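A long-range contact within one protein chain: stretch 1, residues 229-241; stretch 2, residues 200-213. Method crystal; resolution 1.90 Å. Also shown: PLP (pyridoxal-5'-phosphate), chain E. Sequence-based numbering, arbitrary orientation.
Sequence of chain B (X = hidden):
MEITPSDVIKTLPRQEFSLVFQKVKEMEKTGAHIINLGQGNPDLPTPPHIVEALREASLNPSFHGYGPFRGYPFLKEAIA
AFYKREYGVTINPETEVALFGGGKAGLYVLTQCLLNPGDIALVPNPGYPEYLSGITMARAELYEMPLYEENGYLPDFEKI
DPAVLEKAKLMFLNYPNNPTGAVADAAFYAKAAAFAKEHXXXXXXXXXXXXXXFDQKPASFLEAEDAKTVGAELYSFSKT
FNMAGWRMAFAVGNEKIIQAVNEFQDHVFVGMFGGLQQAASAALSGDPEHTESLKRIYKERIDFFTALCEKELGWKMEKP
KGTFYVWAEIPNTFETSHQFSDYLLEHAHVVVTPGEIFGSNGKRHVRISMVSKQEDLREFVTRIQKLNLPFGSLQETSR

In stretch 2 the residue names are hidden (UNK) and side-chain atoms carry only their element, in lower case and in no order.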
# COMPACT_ATOMS: atom_id res chain seq x y z
N THR B 229 -6.45 20.16 16.36
CA THR B 229 -5.30 21.02 16.37
C THR B 229 -4.00 20.25 16.49
O THR B 229 -3.01 20.70 15.95
CB THR B 229 -5.37 22.01 17.58
OG1 THR B 229 -6.62 22.72 17.55
CG2 THR B 229 -4.19 23.00 17.55
N VAL B 230 -4.02 19.11 17.20
CA VAL B 230 -2.80 18.38 17.52
C VAL B 230 -2.66 17.02 16.80
O VAL B 230 -1.55 16.46 16.71
CB VAL B 230 -2.64 18.15 19.02
CG1 VAL B 230 -2.74 19.50 19.79
CG2 VAL B 230 -3.68 17.15 19.54
N GLY B 231 -3.75 16.49 16.23
CA GLY B 231 -3.64 15.11 15.79
C GLY B 231 -4.66 14.63 14.79
O GLY B 231 -5.27 15.38 14.08
N ALA B 232 -4.77 13.32 14.72
CA ALA B 232 -5.64 12.66 13.75
C ALA B 232 -6.03 11.32 14.33
O ALA B 232 -5.35 10.82 15.25
CB ALA B 232 -4.91 12.46 12.44
N GLU B 233 -7.11 10.76 13.80
CA GLU B 233 -7.61 9.47 14.27
C GLU B 233 -7.59 8.51 13.08
O GLU B 233 -8.00 8.87 11.99
CB GLU B 233 -8.99 9.64 14.85
CG GLU B 233 -9.66 8.37 15.33
CD GLU B 233 -10.81 8.70 16.27
OE1 GLU B 233 -10.61 8.66 17.52
OE2 GLU B 233 -11.88 9.03 15.73
N LEU B 234 -7.08 7.30 13.33
CA LEU B 234 -7.02 6.25 12.37
C LEU B 234 -8.20 5.30 12.60
O LEU B 234 -8.32 4.71 13.68
CB LEU B 234 -5.69 5.49 12.48
CG LEU B 234 -5.43 4.36 11.47
CD1 LEU B 234 -5.27 4.88 10.07
CD2 LEU B 234 -4.21 3.57 11.83
N TYR B 235 -9.02 5.15 11.57
CA TYR B 235 -10.21 4.32 11.58
C TYR B 235 -10.03 3.18 10.56
O TYR B 235 -9.74 3.46 9.40
CB TYR B 235 -11.47 5.12 11.25
CG TYR B 235 -12.76 4.36 11.58
CD1 TYR B 235 -13.38 4.49 12.83
CD2 TYR B 235 -13.24 3.37 10.74
CE1 TYR B 235 -14.51 3.75 13.17
CE2 TYR B 235 -14.35 2.61 11.08
CZ TYR B 235 -14.99 2.82 12.31
OH TYR B 235 -16.09 2.02 12.63
N SER B 236 -10.20 1.94 10.99
CA SER B 236 -10.12 0.76 10.10
C SER B 236 -11.48 0.11 9.78
O SER B 236 -12.37 0.05 10.63
CB SER B 236 -9.20 -0.29 10.72
OG SER B 236 -9.11 -1.44 9.89
N PHE B 237 -11.62 -0.44 8.58
CA PHE B 237 -12.79 -1.20 8.24
C PHE B 237 -12.71 -2.63 8.82
O PHE B 237 -13.70 -3.31 8.87
CB PHE B 237 -13.00 -1.22 6.71
CG PHE B 237 -13.54 0.08 6.17
CD1 PHE B 237 -14.88 0.28 5.94
CD2 PHE B 237 -12.66 1.12 5.91
CE1 PHE B 237 -15.36 1.52 5.49
CE2 PHE B 237 -13.11 2.34 5.43
CZ PHE B 237 -14.47 2.56 5.26
N SER B 238 -11.52 -3.04 9.27
CA SER B 238 -11.21 -4.44 9.52
C SER B 238 -12.06 -5.05 10.59
O SER B 238 -12.72 -6.06 10.35
CB SER B 238 -9.71 -4.65 9.84
OG SER B 238 -8.92 -4.25 8.73
N LYS B 239 -12.14 -4.38 11.74
CA LYS B 239 -12.87 -4.94 12.87
C LYS B 239 -14.34 -4.56 12.84
O LYS B 239 -15.18 -5.35 13.16
CB LYS B 239 -12.23 -4.49 14.19
CG LYS B 239 -10.73 -4.80 14.31
CD LYS B 239 -10.38 -6.18 13.76
CE LYS B 239 -8.95 -6.53 13.89
NZ LYS B 239 -8.08 -5.35 14.00
N THR B 240 -14.65 -3.32 12.50
CA THR B 240 -16.01 -2.85 12.55
C THR B 240 -16.92 -3.63 11.63
O THR B 240 -18.04 -3.96 11.98
CB THR B 240 -16.09 -1.34 12.18
OG1 THR B 240 -15.36 -0.59 13.15
CG2 THR B 240 -17.54 -0.88 12.19
N PHE B 241 -16.42 -3.97 10.46
CA PHE B 241 -17.25 -4.52 9.41
C PHE B 241 -16.88 -5.90 8.97
O PHE B 241 -17.35 -6.39 7.92
CB PHE B 241 -17.22 -3.57 8.20
CG PHE B 241 -17.78 -2.22 8.49
CD1 PHE B 241 -19.13 -2.04 8.71
CD2 PHE B 241 -16.94 -1.09 8.54
CE1 PHE B 241 -19.64 -0.78 9.00
CE2 PHE B 241 -17.45 0.16 8.75
CZ PHE B 241 -18.82 0.31 8.99
N UNK B 200 4.17 20.25 21.85
CA UNK B 200 4.27 20.12 20.40
C UNK B 200 4.48 18.71 19.95
O UNK B 200 5.48 18.39 19.33
o UNK B 200 4.31 23.09 19.80
c UNK B 200 5.40 20.99 19.87
n UNK B 200 6.08 22.89 21.19
c UNK B 200 5.23 22.42 20.28
N UNK B 201 3.54 17.86 20.31
CA UNK B 201 3.58 16.44 19.97
C UNK B 201 2.38 16.15 19.04
O UNK B 201 1.28 16.54 19.34
c UNK B 201 4.56 16.05 22.24
c UNK B 201 4.57 15.34 23.58
c UNK B 201 3.71 14.08 20.88
c UNK B 201 3.49 15.57 21.23
N UNK B 202 2.64 15.50 17.92
CA UNK B 202 1.58 15.04 17.05
C UNK B 202 0.94 13.77 17.64
O UNK B 202 1.63 12.79 17.96
c UNK B 202 4.36 17.12 14.12
n UNK B 202 3.21 17.72 13.86
n UNK B 202 4.10 15.99 14.75
c UNK B 202 2.19 16.99 14.42
c UNK B 202 2.74 15.89 14.97
c UNK B 202 2.11 14.72 15.66
N UNK B 203 -0.37 13.79 17.74
CA UNK B 203 -1.12 12.73 18.42
C UNK B 203 -1.92 11.87 17.41
O UNK B 203 -2.76 12.38 16.73
c UNK B 203 -3.34 13.39 21.59
c UNK B 203 -2.55 12.53 20.61
c UNK B 203 -2.07 13.36 19.41
c UNK B 203 -3.38 11.32 20.16
N UNK B 204 -1.62 10.57 17.34
CA UNK B 204 -2.35 9.67 16.48
C UNK B 204 -3.17 8.76 17.36
O UNK B 204 -2.60 7.98 18.14
c UNK B 204 -1.50 10.77 13.79
c UNK B 204 -2.23 7.80 14.72
c UNK B 204 -1.45 8.84 15.53
c UNK B 204 -0.65 9.75 14.55
N UNK B 205 -4.49 8.82 17.22
CA UNK B 205 -5.31 7.90 17.99
C UNK B 205 -5.75 6.74 17.12
O UNK B 205 -6.33 6.97 16.04
c UNK B 205 -7.11 6.90 20.43
c UNK B 205 -9.20 6.55 19.87
n UNK B 205 -8.26 6.22 20.73
c UNK B 205 -6.52 8.59 18.57
c UNK B 205 -7.39 7.68 19.37
n UNK B 205 -8.69 7.42 19.03
N UNK B 206 -5.50 5.53 17.58
CA UNK B 206 -5.80 4.32 16.83
C UNK B 206 -7.22 3.88 17.29
O UNK B 206 -7.40 3.39 18.42
c UNK B 206 -4.72 3.26 17.10
c UNK B 206 -4.89 2.00 16.28
o UNK B 206 -3.97 1.14 16.32
o UNK B 206 -5.92 1.82 15.59
N UNK B 207 -8.19 4.05 16.41
CA UNK B 207 -9.58 3.82 16.74
C UNK B 207 -10.11 2.52 16.07
O UNK B 207 -11.27 2.42 15.74
c UNK B 207 -12.92 5.16 19.19
c UNK B 207 -13.88 6.31 17.32
c UNK B 207 -11.66 5.29 17.15
c UNK B 207 -11.80 4.89 18.46
c UNK B 207 -12.73 6.02 16.57
c UNK B 207 -10.40 5.07 16.37
c UNK B 207 -13.98 5.89 18.63
N UNK B 208 -9.25 1.51 15.97
CA UNK B 208 -9.58 0.25 15.33
C UNK B 208 -10.78 -0.46 15.95
O UNK B 208 -11.51 -1.14 15.24
c UNK B 208 -8.40 -0.67 15.34
N UNK B 209 -11.00 -0.26 17.26
CA UNK B 209 -12.08 -0.96 17.98
C UNK B 209 -13.17 0.02 18.38
O UNK B 209 -13.99 -0.24 19.31
c UNK B 209 -8.22 -3.39 18.29
c UNK B 209 -11.51 -1.76 19.19
c UNK B 209 -8.65 -4.64 17.86
c UNK B 209 -10.50 -2.77 18.77
c UNK B 209 -9.99 -4.96 17.87
c UNK B 209 -9.14 -2.48 18.73
c UNK B 209 -10.90 -4.06 18.31
o UNK B 209 -7.78 -5.55 17.39
N UNK B 210 -13.24 1.14 17.66
CA UNK B 210 -14.20 2.20 17.91
C UNK B 210 -15.65 1.83 17.85
O UNK B 210 -16.48 2.63 18.28
N UNK B 211 -15.98 0.67 17.30
CA UNK B 211 -17.36 0.18 17.28
C UNK B 211 -17.66 -0.62 18.57
O UNK B 211 -18.80 -0.90 18.90
c UNK B 211 -17.62 -0.67 16.07
N UNK B 212 -16.66 -0.99 19.33
CA UNK B 212 -16.86 -2.03 20.35
C UNK B 212 -16.55 -1.58 21.76
O UNK B 212 -15.55 -1.97 22.31
c UNK B 212 -17.86 -4.91 17.12
c UNK B 212 -16.04 -3.26 19.99
c UNK B 212 -16.96 -4.75 16.08
c UNK B 212 -15.73 -4.14 16.31
c UNK B 212 -16.33 -3.78 18.62
c UNK B 212 -17.56 -4.40 18.36
c UNK B 212 -15.43 -3.63 17.57
N UNK B 213 -17.43 -0.77 22.34
CA UNK B 213 -17.42 -0.53 23.75
C UNK B 213 -18.80 -0.91 24.27
O UNK B 213 -19.80 -0.43 23.75
c UNK B 213 -17.20 1.25 25.57
c UNK B 213 -17.10 0.92 24.07
o UNK B 213 -15.93 3.23 25.05
o UNK B 213 -16.78 3.07 27.05
c UNK B 213 -16.61 2.61 25.91
N1 PLP E . -4.76 -1.07 15.44
C2 PLP E . -4.91 -2.07 16.33
C2A PLP E . -4.48 -1.90 17.76
C3 PLP E . -5.37 -3.36 15.90
O3 PLP E . -5.50 -4.42 16.71
C4 PLP E . -5.77 -3.46 14.54
C4A PLP E . -5.89 -4.89 14.06
C5 PLP E . -5.60 -2.33 13.64
C6 PLP E . -5.12 -1.14 14.16
C5A PLP E . -6.07 -2.36 12.21
O4P PLP E . -5.44 -3.23 11.38
P PLP E . -5.71 -3.15 9.77
O1P PLP E . -4.36 -3.03 9.17
O2P PLP E . -6.67 -2.03 9.43
O3P PLP E . -6.37 -4.46 9.45
O HOH W 1 -7.19 1.63 13.33
O HOH W 2 -11.79 1.46 13.26
O HOH W 3 -12.22 -1.72 12.59
O HOH W 4 -14.42 -1.00 15.54

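Position 200 has two side-chain carbons, the second carrying one oxygen and one nitrogen. It is Asn200, with positive phi just after a helix.

Position 201 has four carbons, forked at the first, with one arm two carbons long. The end of this chain leads away. It is Ile201.

Position 202 has one carbon and a five-membered ring of three carbons and two nitrogens. Val230 O lies at the ring edge. It is His202.

Position 203 has four carbons, forked at the second. Its CB lies 4.1 Å from Val230 CG2. It is Leu203.

Position 204 has four carbons again, forked at the first with one longer arm. The end of that arm lies 4.0 Å from Ala232 CB. It is Ile204, and the end atom is CD1.

Position 205 has one carbon and a ring of three carbons and two nitrogens. One ring nitrogen is 2.7 Å from Glu233 OE1. It is His205, and its ND1 donates a hydrogen bond to that oxygen.

Position 206 has two carbons, the second carrying two oxygens. One oxygen takes a 2.6 Å hydrogen bond from water 1. It is Asp206.

Position 207 has one carbon and a ring of six. A ring carbon is 3.2 Å from Glu233 OE2, and Glu233 OE1 lies over one ring face. It is Phe207.

Position 208 has a single carbon, 3.5 Å from PLP C6. It is Ala208.

Position 209 has one carbon and a six-carbon ring bearing one oxygen. That oxygen is 2.6 Å from PLP O3, a hydrogen bond, and 3.4 Å from Lys239 NZ, a weak one. It is Tyr209.

Position 210 has no side-chain atoms. It is Gly210.

Position 211 has one carbon, 3.7 Å from Thr240 OG1. It is Ala211.

Position 212 has one carbon and a ring of six, with Lys239 O at the ring edge. It is Phe212.

Position 213 has three carbons, the third carrying two oxygens. It is out of reach of stretch 1. It is Glu213.

The contact begins as two parallel strands. Leu203 N donates to Val230 O (3.1 Å), and Ala232 N to Leu203 O (3.0 Å). The ladder continues through His205 and Leu234 to Phe207. Beyond it, waters 2 and 3 link the two backbones, and water 4 links Ala208 O and Ala211 N to Thr240 OG1. Ser236 OG and Ser238 OG donate to phosphate oxygens of PLP. Lys239 NZ is 2.2 Å from PLP C4A, too close for a non-bonded contact.

Stretch 2 200-213: NIHLIHDFAYGAFE
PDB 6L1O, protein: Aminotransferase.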